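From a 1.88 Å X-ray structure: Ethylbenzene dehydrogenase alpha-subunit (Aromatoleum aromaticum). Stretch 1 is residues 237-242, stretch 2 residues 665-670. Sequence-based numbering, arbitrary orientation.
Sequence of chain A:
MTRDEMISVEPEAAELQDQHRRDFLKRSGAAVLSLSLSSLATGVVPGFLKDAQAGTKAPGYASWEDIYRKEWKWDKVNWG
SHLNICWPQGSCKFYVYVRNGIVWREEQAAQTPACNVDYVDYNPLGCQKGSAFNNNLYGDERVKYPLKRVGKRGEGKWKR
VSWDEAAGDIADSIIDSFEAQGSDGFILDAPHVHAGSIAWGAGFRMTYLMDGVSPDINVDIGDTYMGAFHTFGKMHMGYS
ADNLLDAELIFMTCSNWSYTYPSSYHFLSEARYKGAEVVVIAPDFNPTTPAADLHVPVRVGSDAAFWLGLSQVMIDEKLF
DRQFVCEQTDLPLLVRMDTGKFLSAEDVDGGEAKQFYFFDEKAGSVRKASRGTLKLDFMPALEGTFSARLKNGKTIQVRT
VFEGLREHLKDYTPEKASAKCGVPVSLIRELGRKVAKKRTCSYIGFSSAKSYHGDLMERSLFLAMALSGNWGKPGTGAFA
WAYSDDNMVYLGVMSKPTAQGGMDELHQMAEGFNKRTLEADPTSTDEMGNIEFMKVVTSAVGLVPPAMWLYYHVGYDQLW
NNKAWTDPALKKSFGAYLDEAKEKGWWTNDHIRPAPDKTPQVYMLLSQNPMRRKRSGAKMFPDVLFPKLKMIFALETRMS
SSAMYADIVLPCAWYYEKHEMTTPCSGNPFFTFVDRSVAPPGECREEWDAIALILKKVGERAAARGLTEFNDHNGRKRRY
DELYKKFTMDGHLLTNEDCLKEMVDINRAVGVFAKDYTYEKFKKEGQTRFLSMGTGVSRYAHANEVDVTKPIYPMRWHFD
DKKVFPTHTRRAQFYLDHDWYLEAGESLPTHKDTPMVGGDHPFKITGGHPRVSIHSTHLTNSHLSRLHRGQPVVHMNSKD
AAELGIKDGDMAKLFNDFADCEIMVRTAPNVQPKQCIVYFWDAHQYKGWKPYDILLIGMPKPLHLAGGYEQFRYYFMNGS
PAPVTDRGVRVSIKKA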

# COMPACT_ATOMS: atom_id res chain seq x y z
N MET A 237 10.80 -0.46 -22.20
CA MET A 237 11.18 0.95 -22.29
C MET A 237 10.68 1.55 -21.02
O MET A 237 9.66 1.10 -20.50
CB MET A 237 10.50 1.62 -23.46
CG MET A 237 10.78 0.91 -24.80
SD MET A 237 9.85 1.73 -26.10
CE MET A 237 8.22 1.05 -25.80
N GLY A 238 11.37 2.56 -20.50
CA GLY A 238 10.87 3.25 -19.35
C GLY A 238 11.41 4.64 -19.14
O GLY A 238 12.29 5.11 -19.84
N TYR A 239 10.88 5.30 -18.11
CA TYR A 239 11.44 6.53 -17.66
C TYR A 239 11.59 6.46 -16.17
O TYR A 239 11.03 5.58 -15.51
CB TYR A 239 10.56 7.70 -18.09
CG TYR A 239 9.10 7.67 -17.63
CD1 TYR A 239 8.11 7.19 -18.44
CD2 TYR A 239 8.72 8.22 -16.43
CE1 TYR A 239 6.80 7.22 -18.07
CE2 TYR A 239 7.41 8.26 -16.03
CZ TYR A 239 6.44 7.76 -16.84
OH TYR A 239 5.09 7.80 -16.43
N SER A 240 12.39 7.39 -15.64
CA SER A 240 12.53 7.54 -14.21
C SER A 240 11.49 8.59 -13.78
O SER A 240 11.13 9.46 -14.56
CB SER A 240 13.93 7.99 -13.82
OG SER A 240 14.36 9.21 -14.46
N ALA A 241 11.06 8.52 -12.52
CA ALA A 241 9.88 9.30 -12.08
C ALA A 241 10.08 10.80 -12.25
O ALA A 241 9.08 11.52 -12.44
CB ALA A 241 9.50 8.95 -10.66
N ASP A 242 11.33 11.26 -12.15
CA ASP A 242 11.64 12.69 -12.27
C ASP A 242 11.48 13.18 -13.72
O ASP A 242 11.41 14.38 -13.93
CB ASP A 242 13.02 13.06 -11.69
CG ASP A 242 14.19 12.29 -12.32
OD1 ASP A 242 13.92 11.38 -13.14
OD2 ASP A 242 15.37 12.55 -11.96
N CYS A 665 13.78 -0.69 -11.56
CA CYS A 665 13.66 -0.41 -12.95
C CYS A 665 13.93 1.09 -13.13
O CYS A 665 14.43 1.77 -12.21
CB CYS A 665 12.26 -0.78 -13.40
SG CYS A 665 10.97 0.19 -12.57
N SER A 666 13.63 1.60 -14.31
CA SER A 666 13.83 3.02 -14.62
C SER A 666 13.21 3.99 -13.61
O SER A 666 13.77 5.07 -13.39
CB SER A 666 13.31 3.32 -16.03
OG SER A 666 11.94 3.03 -16.14
N GLY A 667 12.07 3.62 -13.03
CA GLY A 667 11.27 4.53 -12.23
C GLY A 667 12.05 5.10 -11.06
O GLY A 667 12.15 6.31 -10.93
N ASN A 668 12.61 4.21 -10.23
CA ASN A 668 13.45 4.57 -9.10
C ASN A 668 14.76 3.84 -9.39
O ASN A 668 14.93 2.72 -8.95
CB ASN A 668 12.89 4.08 -7.78
CG ASN A 668 11.71 4.87 -7.27
OD1 ASN A 668 11.08 5.68 -7.97
ND2 ASN A 668 11.43 4.67 -5.98
N PRO A 669 15.62 4.45 -10.19
CA PRO A 669 16.71 3.75 -10.87
C PRO A 669 18.01 3.57 -10.06
O PRO A 669 19.12 3.97 -10.49
CB PRO A 669 16.93 4.60 -12.11
CG PRO A 669 16.63 6.00 -11.62
CD PRO A 669 15.60 5.90 -10.54
N PHE A 670 17.88 2.87 -8.94
CA PHE A 670 18.99 2.65 -8.01
C PHE A 670 18.79 1.32 -7.35
O PHE A 670 17.63 0.96 -7.00
CB PHE A 670 19.09 3.76 -6.92
CG PHE A 670 17.79 4.43 -6.58
CD1 PHE A 670 16.95 3.93 -5.60
CD2 PHE A 670 17.43 5.60 -7.22
CE1 PHE A 670 15.74 4.55 -5.31
CE2 PHE A 670 16.23 6.24 -6.96
CZ PHE A 670 15.38 5.73 -5.97

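The most unusual feature of this contact is how little side chain it uses: two segments more than 400 residues apart in sequence meet almost backbone to backbone, with the CA atoms of Ser240 and Gly667 only 3.8 Å apart. The two glycines differ in what the geometry asks of them. At Gly238 the absence of a side chain is essential to the observed arrangement, because an ideal CB would point toward the other stretch and lie 2.2 Å from Ser666 OG, a clash. With hydrogen alone at that position, Gly238 CA can rest 3.4 Å from Ser666 OG. At Gly667 a CB would point away from stretch 1, so the close approach of the chains does not by itself demand glycine there.

Two hydrogen bonds join the segments. In the first, Ser666, whose CA-to-CB bond points toward stretch 1, donates from OG to Tyr239 O at 2.8 Å. Serine suits this place because its hydroxyl sits one bond beyond CB; the p rotamer (chi1 60°) carries it to within reach of the carbonyl. The second is purely backbone: Ala241 N donates to Gly667 O at 2.9 Å, with a nearly straight N-H...O angle of 160°. The small methyl of Ala241 is directed sideways and adds little bulk beside this bond.

Proximity alone does not make further hydrogen bonds. Gly667 N lies 3.3 Å from Tyr239 O, but the angle is poor; the same NH instead makes a weak bond within its own stretch, from Gly667 N to Cys665 SG, at 3.6 Å and 161°. Tyr239 O also receives a CA-H...O contact from Gly667 CA at 3.5 Å, and Ser240 CA makes a similar one with Gly667 O at 3.5 Å.

Tyr239 contributes its main chain to the interface while its CA-to-CB bond points away, and no side-chain atom comes within 5 Å of stretch 2; its hydroxyl is hydrogen-bonded elsewhere in the structure. The hydroxyl of Ser240 bonds within its own stretch: in the p rotamer Ser240 OG donates to Asp242 OD1 at 2.6 Å, a short bond that ties the serine to the 3-10 segment that begins at Ala241. Ser240 CB meets Pro669 CG at 4.0 Å, a modest nonpolar contact. The proline ring presents carbon there, and its CA-to-CB bond points toward stretch 1. Altogether the contact buries 223 Å², summed over both sides.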